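Local structure of putative trimethylamine methyltransferase (Rhizobium meliloti, 4YYC) at residues Tyr141-Val146 and Leu400-Glu405; Asp148-Arg153 and Leu488-Leu493; Arg154-Glu159 and Thr180-Val185; Phe164-Tyr169 and Glu494-Pro499; Tyr169-Met174 and Ile409-Leu414. The protein probably acts as a methyltransferase of the trimethylamine methyltransferase type. All blocks are in the same frame, centred on the assembly; numbering follows the deposited sequence.

Contact 1: Tyr141-Val146 and Leu400-Glu405; sequences YGPPFV and LVSSYE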
# COMPACT_ATOMS: atom_id res chain seq x y z
N TYR A 141 8.73 13.71 -12.99
CA TYR A 141 8.74 14.53 -14.21
C TYR A 141 8.03 15.86 -13.92
O TYR A 141 6.90 15.89 -13.40
CB TYR A 141 7.98 13.74 -15.28
CG TYR A 141 7.94 14.31 -16.68
CD1 TYR A 141 7.18 15.44 -16.97
CD2 TYR A 141 8.59 13.65 -17.71
CE1 TYR A 141 7.10 15.95 -18.26
CE2 TYR A 141 8.50 14.14 -19.00
CZ TYR A 141 7.76 15.28 -19.27
OH TYR A 141 7.69 15.80 -20.57
N GLY A 142 8.68 16.96 -14.26
CA GLY A 142 8.09 18.29 -14.22
C GLY A 142 8.52 19.33 -13.21
O GLY A 142 8.39 20.51 -13.50
N PRO A 143 9.02 18.95 -12.00
CA PRO A 143 9.16 20.03 -11.00
C PRO A 143 10.13 21.15 -11.37
O PRO A 143 11.25 20.92 -11.81
CB PRO A 143 9.70 19.28 -9.78
CG PRO A 143 9.05 17.95 -9.90
CD PRO A 143 9.09 17.63 -11.35
N PRO A 144 9.75 22.40 -11.07
CA PRO A 144 10.68 23.51 -11.27
C PRO A 144 11.57 23.78 -10.08
O PRO A 144 12.52 24.54 -10.20
CB PRO A 144 9.73 24.69 -11.50
CG PRO A 144 8.49 24.34 -10.81
CD PRO A 144 8.36 22.86 -10.96
N PHE A 145 11.23 23.18 -8.94
CA PHE A 145 12.04 23.31 -7.73
C PHE A 145 12.68 22.00 -7.36
O PHE A 145 12.17 20.92 -7.67
CB PHE A 145 11.17 23.75 -6.53
CG PHE A 145 10.55 25.11 -6.68
CD1 PHE A 145 11.29 26.26 -6.42
CD2 PHE A 145 9.25 25.23 -7.12
CE1 PHE A 145 10.69 27.52 -6.56
CE2 PHE A 145 8.66 26.47 -7.27
CZ PHE A 145 9.38 27.61 -7.00
N VAL A 146 13.80 22.10 -6.66
CA VAL A 146 14.38 20.96 -5.96
C VAL A 146 14.40 21.21 -4.47
O VAL A 146 14.40 22.37 -4.02
CB VAL A 146 15.81 20.58 -6.43
CG1 VAL A 146 15.75 20.17 -7.89
CG2 VAL A 146 16.79 21.73 -6.20
N LEU A 400 5.59 20.02 -7.47
CA LEU A 400 6.41 21.22 -7.59
C LEU A 400 7.84 20.99 -7.26
O LEU A 400 8.69 21.81 -7.62
CB LEU A 400 5.87 22.35 -6.70
CG LEU A 400 4.62 23.04 -7.17
CD1 LEU A 400 4.12 24.01 -6.12
CD2 LEU A 400 4.87 23.78 -8.48
N VAL A 401 8.13 19.88 -6.56
CA VAL A 401 9.49 19.61 -6.10
C VAL A 401 10.00 18.24 -6.51
O VAL A 401 9.28 17.25 -6.36
CB VAL A 401 9.54 19.74 -4.56
CG1 VAL A 401 10.84 19.22 -3.98
CG2 VAL A 401 9.33 21.21 -4.17
N SER A 402 11.25 18.20 -7.00
CA SER A 402 12.06 16.96 -7.12
C SER A 402 12.98 16.94 -5.93
O SER A 402 13.78 17.87 -5.73
CB SER A 402 12.88 16.93 -8.42
OG SER A 402 11.97 16.82 -9.51
N SER A 403 12.80 15.95 -5.06
CA SER A 403 13.57 15.85 -3.79
C SER A 403 14.61 14.75 -3.85
O SER A 403 14.28 13.62 -4.14
CB SER A 403 12.61 15.60 -2.65
OG SER A 403 13.29 15.16 -1.48
N TYR A 404 15.87 15.07 -3.56
CA TYR A 404 16.90 14.07 -3.56
C TYR A 404 16.59 13.01 -2.48
O TYR A 404 16.71 11.81 -2.74
CB TYR A 404 18.26 14.70 -3.25
CG TYR A 404 18.87 15.52 -4.38
CD1 TYR A 404 18.53 16.83 -4.60
CD2 TYR A 404 19.86 15.00 -5.13
CE1 TYR A 404 19.11 17.59 -5.60
CE2 TYR A 404 20.51 15.77 -6.10
CZ TYR A 404 20.09 17.05 -6.35
OH TYR A 404 20.70 17.80 -7.35
N GLU A 405 16.23 13.45 -1.29
CA GLU A 405 16.01 12.50 -0.21
C GLU A 405 14.81 11.61 -0.55
O GLU A 405 14.84 10.38 -0.34
CB GLU A 405 15.81 13.21 1.15
CG GLU A 405 17.13 13.78 1.67
CD GLU A 405 16.97 14.70 2.86
OE1 GLU A 405 15.84 14.90 3.31
OE2 GLU A 405 17.99 15.26 3.35
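Phe145 and Val146 pair with Val401 and Ser402 as parallel neighbours in a small mixed beta sheet. Two backbone hydrogen bonds join the strands. Phe145 N donates to Leu400 O at 3.2 Å, and Ser402 N donates to Phe145 O at 2.9 Å with an N-H...O angle of 168°. Phe145 thus bonds through both its N and its O to residues two apart, the usual parallel ladder. A CA-H...O contact from Val146 CA to Ser402 O, at 3.2 Å, carries the pairing on. In the sheet, strand 145-147 lies between 401-403 and the antiparallel strand 153-155. Phe145 and Val401 put their side chains on one face, where Phe145 CB meets Val401 CG2 at 3.9 Å. With CG anti to the carbonyl carbon (chi1 -64°), the Phe145 ring turns its edge to Leu400 O, which lies in the ring plane. The same ring stacks with Tyr155. Val146 and Ser402 occupy the other face, toward Phe164 of helix 158-170. Ahead of the strand, the Pro143 ring packs on Ser402, with CG 3.2 Å from Ser402 OG. That hydroxyl is hydrogen-bonded to Val181 O. The Pro143 side chain is also about 6 Å from a bound ligand of unknown identity. Ser403 then N-caps helix 404-420, its OG bonded to Lys406 N.

Contact 2: Asp148-Arg153 and Leu488-Leu493; sequences DLDGNR and LARSWL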
# COMPACT_ATOMS: atom_id res chain seq x y z
N ASP A 148 17.29 20.40 -2.19
CA ASP A 148 18.66 19.96 -2.42
C ASP A 148 19.20 19.18 -1.21
O ASP A 148 18.52 19.05 -0.21
CB ASP A 148 19.56 21.07 -2.92
CG ASP A 148 19.91 22.12 -1.88
OD1 ASP A 148 19.78 21.87 -0.68
OD2 ASP A 148 20.31 23.25 -2.33
N LEU A 149 20.43 18.69 -1.34
CA LEU A 149 21.03 17.88 -0.29
C LEU A 149 21.42 18.70 0.93
O LEU A 149 21.76 18.14 1.96
CB LEU A 149 22.19 17.06 -0.85
CG LEU A 149 21.77 15.85 -1.71
CD1 LEU A 149 22.93 15.23 -2.42
CD2 LEU A 149 21.07 14.76 -0.94
N ASP A 150 21.38 20.03 0.81
CA ASP A 150 21.61 20.91 1.97
C ASP A 150 20.32 21.40 2.61
O ASP A 150 20.37 22.27 3.50
CB ASP A 150 22.50 22.09 1.56
CG ASP A 150 23.88 21.64 1.17
OD1 ASP A 150 24.47 20.81 1.87
OD2 ASP A 150 24.36 22.08 0.13
N GLY A 151 19.19 20.90 2.14
CA GLY A 151 17.87 21.24 2.66
C GLY A 151 17.20 22.49 2.07
O GLY A 151 16.15 22.93 2.57
N ASN A 152 17.76 23.05 1.02
CA ASN A 152 17.21 24.26 0.47
C ASN A 152 16.15 23.92 -0.57
O ASN A 152 16.36 23.03 -1.43
CB ASN A 152 18.27 25.07 -0.25
CG ASN A 152 19.45 25.43 0.64
OD1 ASN A 152 20.61 25.07 0.36
ND2 ASN A 152 19.17 26.13 1.69
N ARG A 153 15.01 24.61 -0.50
CA ARG A 153 14.03 24.58 -1.58
C ARG A 153 14.40 25.72 -2.51
O ARG A 153 14.34 26.89 -2.11
CB ARG A 153 12.62 24.77 -1.05
CG ARG A 153 11.50 24.60 -2.05
CD ARG A 153 10.16 24.88 -1.42
NE ARG A 153 9.03 24.80 -2.31
CZ ARG A 153 8.59 25.79 -3.09
NH1 ARG A 153 9.24 26.95 -3.16
NH2 ARG A 153 7.49 25.62 -3.78
N LEU A 488 23.21 8.53 1.62
CA LEU A 488 23.31 7.54 0.59
C LEU A 488 23.37 8.22 -0.80
O LEU A 488 24.17 7.80 -1.66
CB LEU A 488 22.16 6.53 0.66
CG LEU A 488 22.42 5.30 -0.21
CD1 LEU A 488 23.67 4.54 0.18
CD2 LEU A 488 21.22 4.41 -0.15
N ALA A 489 22.54 9.24 -1.01
CA ALA A 489 22.58 10.01 -2.27
C ALA A 489 23.98 10.60 -2.47
O ALA A 489 24.52 10.54 -3.58
CB ALA A 489 21.56 11.11 -2.28
N ARG A 490 24.53 11.16 -1.40
CA ARG A 490 25.88 11.77 -1.51
C ARG A 490 26.93 10.71 -1.89
O ARG A 490 27.81 10.95 -2.73
CB ARG A 490 26.25 12.47 -0.21
CG ARG A 490 25.46 13.75 0.02
CD ARG A 490 25.84 14.38 1.33
NE ARG A 490 25.10 15.58 1.67
CZ ARG A 490 25.41 16.82 1.32
NH1 ARG A 490 26.47 17.10 0.55
NH2 ARG A 490 24.67 17.84 1.76
N SER A 491 26.82 9.54 -1.28
CA SER A 491 27.72 8.46 -1.51
C SER A 491 27.61 7.95 -2.94
O SER A 491 28.62 7.75 -3.62
CB SER A 491 27.45 7.31 -0.55
OG SER A 491 28.47 6.34 -0.72
N TRP A 492 26.37 7.76 -3.40
CA TRP A 492 26.15 7.33 -4.77
C TRP A 492 26.74 8.33 -5.77
O TRP A 492 27.40 7.93 -6.75
CB TRP A 492 24.67 7.13 -5.07
CG TRP A 492 24.05 5.89 -4.55
CD1 TRP A 492 24.52 5.05 -3.59
CD2 TRP A 492 22.78 5.37 -4.95
NE1 TRP A 492 23.60 4.04 -3.36
CE2 TRP A 492 22.54 4.22 -4.20
CE3 TRP A 492 21.83 5.78 -5.91
CZ2 TRP A 492 21.38 3.45 -4.37
CZ3 TRP A 492 20.68 5.03 -6.05
CH2 TRP A 492 20.48 3.88 -5.30
N LEU A 493 26.54 9.61 -5.52
CA LEU A 493 27.00 10.63 -6.48
C LEU A 493 28.53 10.71 -6.49
O LEU A 493 29.13 10.93 -7.55
CB LEU A 493 26.38 11.97 -6.18
CG LEU A 493 24.91 12.09 -6.57
CD1 LEU A 493 24.36 13.38 -5.99
CD2 LEU A 493 24.70 12.06 -8.08
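The guanidinium of Arg490 has Leu149 CB over one face, 3.6 Å above the plane and offset toward the rim. At its edge lies the carboxylate of Asp150. Arg490 NH2 forms a salt bridge with Asp150 OD1 at 3.0 Å. The acceptor is within 4° of the guanidinium plane, but NH2 meets OD1 from above the carboxylate plane, and the two planes are 44° apart. NH2 also makes a weak bond to Leu149 O. Both of these acceptors belong to a type I beta turn, Asp148 to Gly151, in the hairpin loop between antiparallel strands 145-147 and 153-155. Asp148 OD1 accepts from Asp150 N, an Asx turn, and from Asn152 N at 2.9 Å. The two donors reach OD1 from opposite faces of the carboxylate. On the helix side, Arg490 is extended from CG to NE and slides past Leu149 in the opposite direction. Leu149 CD1 touches Arg490 CG at 3.8 Å. The other methyl, CD2, meets Ala489 CB at 3.9 Å, and CD1 also reaches Leu493 CD1. Asn486, one helical turn before Arg490, bonds both sides: its OD1 takes Arg490 NE and its ND2 gives to Leu149 O.

Contact 3: Arg154-Glu159 and Thr180-Val185; sequences RYATIE and TVCEPV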
# COMPACT_ATOMS: atom_id res chain seq x y z
N ARG A 154 14.71 25.40 -3.76
CA ARG A 154 15.20 26.42 -4.69
C ARG A 154 14.89 26.01 -6.11
O ARG A 154 14.60 24.83 -6.36
CB ARG A 154 16.68 26.61 -4.48
CG ARG A 154 17.51 25.35 -4.66
CD ARG A 154 19.00 25.65 -4.77
NE ARG A 154 19.77 24.41 -4.84
CZ ARG A 154 19.88 23.64 -5.94
NH1 ARG A 154 19.28 23.95 -7.09
NH2 ARG A 154 20.58 22.53 -5.88
N TYR A 155 15.02 26.92 -7.08
CA TYR A 155 14.83 26.51 -8.48
C TYR A 155 15.85 25.47 -8.87
O TYR A 155 17.02 25.54 -8.46
CB TYR A 155 14.97 27.71 -9.44
CG TYR A 155 13.77 28.59 -9.39
CD1 TYR A 155 12.63 28.21 -10.02
CD2 TYR A 155 13.75 29.77 -8.67
CE1 TYR A 155 11.50 28.99 -9.98
CE2 TYR A 155 12.61 30.55 -8.61
CZ TYR A 155 11.50 30.14 -9.27
OH TYR A 155 10.32 30.84 -9.30
N ALA A 156 15.38 24.50 -9.62
CA ALA A 156 16.22 23.44 -10.16
C ALA A 156 17.16 23.97 -11.24
O ALA A 156 16.82 24.90 -11.94
CB ALA A 156 15.33 22.39 -10.78
N THR A 157 18.33 23.32 -11.36
CA THR A 157 19.36 23.69 -12.34
C THR A 157 19.72 22.49 -13.17
O THR A 157 19.33 21.36 -12.89
CB THR A 157 20.64 24.14 -11.63
OG1 THR A 157 21.18 23.04 -10.88
CG2 THR A 157 20.36 25.32 -10.71
N ILE A 158 20.52 22.75 -14.22
CA ILE A 158 21.02 21.62 -15.02
C ILE A 158 21.90 20.69 -14.21
O ILE A 158 21.95 19.50 -14.50
CB ILE A 158 21.71 22.15 -16.30
CG1 ILE A 158 22.00 21.01 -17.27
CG2 ILE A 158 22.95 22.95 -15.97
CD1 ILE A 158 20.79 20.35 -17.87
N GLU A 159 22.64 21.22 -13.24
CA GLU A 159 23.42 20.37 -12.34
C GLU A 159 22.48 19.40 -11.58
O GLU A 159 22.75 18.19 -11.49
CB GLU A 159 24.26 21.19 -11.37
CG GLU A 159 25.11 20.31 -10.52
CD GLU A 159 26.12 21.08 -9.68
OE1 GLU A 159 26.39 22.29 -9.93
OE2 GLU A 159 26.60 20.45 -8.73
N THR A 180 11.76 15.00 -18.04
CA THR A 180 12.00 16.27 -17.36
C THR A 180 12.13 15.99 -15.85
O THR A 180 11.26 16.31 -15.06
CB THR A 180 10.84 17.22 -17.65
OG1 THR A 180 10.70 17.35 -19.06
CG2 THR A 180 11.00 18.56 -17.01
N VAL A 181 13.26 15.43 -15.46
CA VAL A 181 13.45 15.02 -14.05
C VAL A 181 13.36 16.22 -13.13
O VAL A 181 12.92 16.10 -11.98
CB VAL A 181 14.71 14.18 -13.85
CG1 VAL A 181 14.61 12.89 -14.63
CG2 VAL A 181 16.02 14.92 -14.23
N CYS A 182 13.76 17.38 -13.65
CA CYS A 182 13.40 18.69 -13.11
C CYS A 182 13.51 19.68 -14.25
O CYS A 182 13.97 19.32 -15.31
CB CYS A 182 14.27 19.06 -11.92
SG CYS A 182 16.06 19.10 -12.25
N GLU A 183 13.04 20.88 -14.04
CA GLU A 183 13.10 21.92 -15.06
C GLU A 183 14.31 22.80 -14.80
O GLU A 183 14.31 23.55 -13.82
CB GLU A 183 11.80 22.74 -14.95
CG GLU A 183 11.59 23.76 -16.05
CD GLU A 183 11.29 23.14 -17.39
OE1 GLU A 183 10.55 22.14 -17.46
OE2 GLU A 183 11.76 23.69 -18.42
N PRO A 184 15.35 22.74 -15.63
CA PRO A 184 16.59 23.54 -15.32
C PRO A 184 16.45 25.02 -15.61
O PRO A 184 16.27 25.41 -16.77
CB PRO A 184 17.67 22.92 -16.22
CG PRO A 184 16.91 22.28 -17.31
CD PRO A 184 15.56 21.86 -16.80
N VAL A 185 16.52 25.84 -14.57
CA VAL A 185 16.23 27.26 -14.72
C VAL A 185 17.37 28.01 -15.38
O VAL A 185 17.18 29.14 -15.87
CB VAL A 185 15.94 27.86 -13.34
CG1 VAL A 185 17.21 28.11 -12.57
CG2 VAL A 185 15.11 29.12 -13.45
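Ala156 points its CB at the loop 180-185 and meets Cys182 there. Cys182 SG, set between its backbone N and carbonyl carbon (chi1 58°), comes 3.7 Å from Ala156 CB. The same methyl is 3.4 Å from Glu183 O. Val185 CG1 lies 3.9 Å from Tyr155 CB. The Tyr155 ring itself leads away from the loop. Pro184 lies beside the start of helix 158-170. Its CB is 3.5 Å from Ile158 N and 4.1 Å from Ile158 CB. The short spans 155-158 and 182-185 run at 98° to each other. One backbone bond ties them, from Val185 N to Ala156 O, 2.8 Å long with an N-H...O angle of 166°. That bond joins the end of strand 153-155 and the helix start to the loop leading to helix 192-202, whose Met196 touches Pro184. Thr157 is the N-cap of helix 158-170. The side chain of Glu183 starts away from residues 154-159, and its OE2 forms a salt bridge with Arg192. The contact is therefore made of small apolar groups packed on each other and on backbone, with one short, nearly straight backbone bond, while the charge of Glu183 is kept apart and probably balanced by Arg192.

Contact 4: Phe164-Tyr169 and Glu494-Pro499; sequences FVKLAY and EHYEAP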
# COMPACT_ATOMS: atom_id res chain seq x y z
N PHE A 164 19.95 13.91 -10.93
CA PHE A 164 18.81 13.00 -10.98
C PHE A 164 18.99 11.94 -12.04
O PHE A 164 18.63 10.79 -11.81
CB PHE A 164 17.47 13.70 -11.11
CG PHE A 164 16.99 14.33 -9.80
CD1 PHE A 164 16.49 13.54 -8.77
CD2 PHE A 164 16.98 15.72 -9.61
CE1 PHE A 164 16.04 14.10 -7.58
CE2 PHE A 164 16.56 16.29 -8.39
CZ PHE A 164 16.13 15.47 -7.38
N VAL A 165 19.56 12.32 -13.20
CA VAL A 165 19.87 11.32 -14.19
C VAL A 165 20.86 10.29 -13.64
O VAL A 165 20.70 9.09 -13.83
CB VAL A 165 20.34 11.93 -15.51
CG1 VAL A 165 20.76 10.84 -16.47
CG2 VAL A 165 19.19 12.72 -16.13
N LYS A 166 21.90 10.77 -12.96
CA LYS A 166 22.87 9.89 -12.34
C LYS A 166 22.23 8.94 -11.32
O LYS A 166 22.51 7.75 -11.32
CB LYS A 166 24.00 10.70 -11.67
CG LYS A 166 24.86 11.52 -12.64
CD LYS A 166 25.87 12.34 -11.85
CE LYS A 166 26.82 13.07 -12.77
NZ LYS A 166 27.78 13.96 -12.07
N LEU A 167 21.38 9.49 -10.43
CA LEU A 167 20.75 8.65 -9.42
C LEU A 167 19.80 7.63 -10.02
O LEU A 167 19.73 6.48 -9.55
CB LEU A 167 20.00 9.52 -8.42
CG LEU A 167 20.87 10.45 -7.54
CD1 LEU A 167 19.93 11.30 -6.71
CD2 LEU A 167 21.81 9.71 -6.62
N ALA A 168 19.12 8.02 -11.10
CA ALA A 168 18.26 7.09 -11.81
C ALA A 168 19.06 5.97 -12.51
O ALA A 168 18.62 4.82 -12.54
CB ALA A 168 17.42 7.81 -12.85
N TYR A 169 20.23 6.32 -13.05
CA TYR A 169 21.14 5.34 -13.65
C TYR A 169 21.58 4.31 -12.60
O TYR A 169 21.64 3.12 -12.87
CB TYR A 169 22.34 6.06 -14.29
CG TYR A 169 23.42 5.14 -14.72
CD1 TYR A 169 23.27 4.35 -15.85
CD2 TYR A 169 24.59 4.99 -13.96
CE1 TYR A 169 24.28 3.51 -16.27
CE2 TYR A 169 25.61 4.15 -14.38
CZ TYR A 169 25.44 3.41 -15.52
OH TYR A 169 26.42 2.55 -15.94
N GLU A 494 29.14 10.47 -5.34
CA GLU A 494 30.61 10.39 -5.27
C GLU A 494 31.19 9.22 -6.03
O GLU A 494 32.26 9.36 -6.63
CB GLU A 494 31.10 10.36 -3.81
CG GLU A 494 30.98 11.72 -3.19
N HIS A 495 30.50 8.08 -6.03
CA HIS A 495 31.00 6.88 -6.68
C HIS A 495 30.57 6.66 -8.10
O HIS A 495 31.10 5.78 -8.76
CB HIS A 495 30.74 5.68 -5.79
CG HIS A 495 31.55 5.76 -4.53
ND1 HIS A 495 31.05 6.29 -3.36
CD2 HIS A 495 32.86 5.52 -4.30
CE1 HIS A 495 32.00 6.29 -2.44
NE2 HIS A 495 33.11 5.82 -2.98
N TYR A 496 29.66 7.49 -8.58
CA TYR A 496 29.16 7.40 -9.94
C TYR A 496 30.27 7.40 -10.99
O TYR A 496 31.24 8.17 -10.89
CB TYR A 496 28.23 8.60 -10.18
CG TYR A 496 27.81 8.74 -11.61
CD1 TYR A 496 26.72 8.05 -12.10
CD2 TYR A 496 28.48 9.60 -12.46
CE1 TYR A 496 26.31 8.21 -13.43
CE2 TYR A 496 28.10 9.75 -13.77
CZ TYR A 496 27.01 9.05 -14.25
OH TYR A 496 26.61 9.22 -15.55
N GLU A 497 30.11 6.52 -11.97
CA GLU A 497 30.95 6.52 -13.18
C GLU A 497 30.02 6.50 -14.36
O GLU A 497 29.14 5.66 -14.43
CB GLU A 497 31.79 5.27 -13.22
CG GLU A 497 32.87 5.28 -12.17
CD GLU A 497 33.83 4.11 -12.32
OE1 GLU A 497 34.11 3.70 -13.48
OE2 GLU A 497 34.29 3.61 -11.28
N ALA A 498 30.21 7.43 -15.27
CA ALA A 498 29.32 7.52 -16.41
C ALA A 498 29.43 6.28 -17.31
O ALA A 498 30.52 5.76 -17.51
CB ALA A 498 29.59 8.78 -17.21
N PRO A 499 28.30 5.82 -17.84
CA PRO A 499 28.35 4.72 -18.80
C PRO A 499 29.05 5.18 -20.08
O PRO A 499 28.91 6.32 -20.50
CB PRO A 499 26.88 4.42 -19.09
CG PRO A 499 26.15 5.64 -18.72
CD PRO A 499 26.94 6.35 -17.66
O HOH W 1 28.83 3.04 -15.16
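Lys166 lays its aliphatic chain across the ring of Tyr496 at about a right angle. CG stands over the ring centre, 3.7 Å from the centroid and 12° off the normal, a CH-pi contact. The chain is extended beyond CG, and CE passes beyond the rim, 3.7 Å from Tyr496 CE2. One turn on, with CG anti to the backbone N (chi1 170°), Tyr169 brings CD2 to 3.7 Å from Tyr496 CE1. The two ring planes stand at 81°. Pro499 covers a face of the Tyr169 ring, with its CD offset toward the rim, 4.1 Å from the centroid. At the tip, Tyr169 OH shares a water with Glu497 O; the OH-water distance is 2.6 Å, and the water donates to Glu497 O at 2.7 Å. Tyr496 OH is hydrogen-bonded to Tyr203 O. An alanine in place of Tyr496 would probably leave the methylenes of Lys166 and CD2 of Tyr169 without their aromatic partner, and Tyr203 O without this donor. Tyr496 is the first residue past helix 481-495. The chain leaving that helix thus packs against helix 158-170, while Leu167, on the same helix, touches Tyr404 and Phe407 of helix 404-420.

Contact 5: Tyr169-Met174 and Ile409-Leu414; sequences YMAPSM and IDQDQL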
# COMPACT_ATOMS: atom_id res chain seq x y z
N TYR A 169 20.23 6.32 -13.05
CA TYR A 169 21.14 5.34 -13.65
C TYR A 169 21.58 4.31 -12.60
O TYR A 169 21.64 3.12 -12.87
CB TYR A 169 22.34 6.06 -14.29
CG TYR A 169 23.42 5.14 -14.72
CD1 TYR A 169 23.27 4.35 -15.85
CD2 TYR A 169 24.59 4.99 -13.96
CE1 TYR A 169 24.28 3.51 -16.27
CE2 TYR A 169 25.61 4.15 -14.38
CZ TYR A 169 25.44 3.41 -15.52
OH TYR A 169 26.42 2.55 -15.94
N MSE A 170 21.89 4.79 -11.39
CA MSE A 170 22.39 3.93 -10.34
C MSE A 170 21.30 3.15 -9.62
O MSE A 170 21.57 2.04 -9.17
CB MSE A 170 23.19 4.73 -9.34
CG MSE A 170 24.47 5.22 -9.96
SE MSE A 170 25.59 6.26 -8.71
CE MSE A 170 24.65 7.94 -8.66
N ALA A 171 20.10 3.70 -9.47
CA ALA A 171 19.01 3.06 -8.71
C ALA A 171 18.69 1.71 -9.39
O ALA A 171 18.29 1.68 -10.56
CB ALA A 171 17.79 3.92 -8.72
N PRO A 172 18.79 0.58 -8.65
CA PRO A 172 18.71 -0.69 -9.37
C PRO A 172 17.34 -1.00 -9.98
O PRO A 172 17.28 -1.70 -10.99
CB PRO A 172 19.04 -1.74 -8.30
CG PRO A 172 19.66 -1.02 -7.21
CD PRO A 172 19.37 0.44 -7.31
N SER A 173 16.26 -0.50 -9.40
CA SER A 173 14.93 -0.76 -9.95
C SER A 173 14.34 0.42 -10.67
O SER A 173 13.16 0.42 -11.00
CB SER A 173 13.95 -1.34 -8.89
OG SER A 173 14.28 -2.67 -8.55
N MSE A 174 15.16 1.42 -11.00
CA MSE A 174 14.71 2.52 -11.89
C MSE A 174 15.02 2.06 -13.28
O MSE A 174 16.18 1.99 -13.67
CB MSE A 174 15.39 3.83 -11.50
CG MSE A 174 14.83 5.03 -12.22
SE MSE A 174 12.90 5.22 -11.85
CE MSE A 174 13.11 6.00 -10.18
N ILE A 409 14.41 7.38 -0.93
CA ILE A 409 13.44 6.59 -0.14
C ILE A 409 12.50 5.83 -1.10
O ILE A 409 12.25 4.62 -0.95
CB ILE A 409 12.61 7.49 0.80
CG1 ILE A 409 13.51 8.13 1.85
CG2 ILE A 409 11.42 6.71 1.42
CD1 ILE A 409 12.84 9.29 2.58
N ASP A 410 12.04 6.53 -2.13
CA ASP A 410 11.12 5.93 -3.07
C ASP A 410 11.78 4.82 -3.88
O ASP A 410 11.17 3.77 -4.13
CB ASP A 410 10.58 6.97 -4.07
CG ASP A 410 9.68 8.03 -3.47
OD1 ASP A 410 9.03 7.76 -2.44
OD2 ASP A 410 9.52 9.13 -4.12
N GLN A 411 12.99 5.04 -4.35
CA GLN A 411 13.64 4.00 -5.17
C GLN A 411 13.85 2.69 -4.41
O GLN A 411 13.86 1.60 -5.01
CB GLN A 411 14.91 4.52 -5.88
CG GLN A 411 16.07 4.85 -5.01
CD GLN A 411 16.87 3.67 -4.55
OE1 GLN A 411 17.18 2.77 -5.32
NE2 GLN A 411 17.21 3.65 -3.27
N ASP A 412 14.04 2.81 -3.10
CA ASP A 412 14.12 1.65 -2.23
C ASP A 412 12.80 0.87 -2.25
O ASP A 412 12.77 -0.37 -2.43
CB ASP A 412 14.54 2.13 -0.84
CG ASP A 412 14.69 1.04 0.15
OD1 ASP A 412 15.08 -0.10 -0.24
OD2 ASP A 412 14.44 1.31 1.35
N GLN A 413 11.69 1.60 -2.16
CA GLN A 413 10.38 1.00 -2.29
C GLN A 413 10.23 0.33 -3.64
O GLN A 413 9.61 -0.75 -3.76
CB GLN A 413 9.25 2.01 -2.01
CG GLN A 413 9.25 2.52 -0.58
CD GLN A 413 8.97 1.40 0.44
OE1 GLN A 413 7.98 0.67 0.30
NE2 GLN A 413 9.84 1.25 1.41
N LEU A 414 10.76 0.95 -4.69
CA LEU A 414 10.65 0.33 -6.01
C LEU A 414 11.31 -1.04 -6.03
O LEU A 414 10.83 -1.94 -6.73
CB LEU A 414 11.22 1.23 -7.11
CG LEU A 414 10.59 2.62 -7.25
CD1 LEU A 414 11.34 3.35 -8.36
CD2 LEU A 414 9.09 2.57 -7.52
O HOH W 2 15.80 1.07 -7.00
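Gln411 meets Ala171 through CB, CG and OE1, and Pro172 through OE1. Its CB lies 4.1 Å from Ala171 CB. CG, placed between the backbone N and the carbonyl carbon (chi1 68°), is 4.2 Å from the same methyl. The chain then bends at chi2, and OE1 comes 3.6 Å from Ala171 CB and near Pro172 CD. OE1 also accepts from a water, 2.8 Å away. That water donates to Gln411 O as well and accepts from Ser173 N at 2.9 Å. One water thus bridges the turn to both the backbone and the amide of Gln411. NE2, the other end of the amide, donates to Met408 O, which together with the water would fix the rotation of the group. One turn further along the helix, Leu414 packs on Ser173 and Met174. Ser173 CB is 3.8 Å from Leu414 O, and its OG is hydrogen-bonded to Gln418 OE1. Met174, a selenomethionine, bends at chi2 and chi3, and its CE touches Leu414 CD1 at 3.7 Å. Ala171 to Met174 form a type I turn just after helix 158-170. The turn lies against helix 404-420, with Trp492 of helix 481-495 touching both Ala171 and Gln411 and Phe137 of strand 134-137 touching Met174 and Leu414.

How the contacts relate
Contacts 1 and 3 are closest, with centres 8 Å apart, and meet in one sheet through strands 145-147 and 153-155. Gly142 N and Thr180 O, 2.8 Å apart, add a probable hydrogen bond between them. Contact 2 sits at the hairpin tip and joins contact 3 by the salt bridge from Asp148 OD2 to Arg154 NE, 2.8 Å. Helix 158-170 runs through contacts 3, 4 and 5, and contacts 4 and 5 share Tyr169, with centres 12 Å apart. Contact 2 shares helix 481-495 with contact 4. The unknown ligand lies near contacts 1 and 3, about 8 Å from the Glu183 side chain.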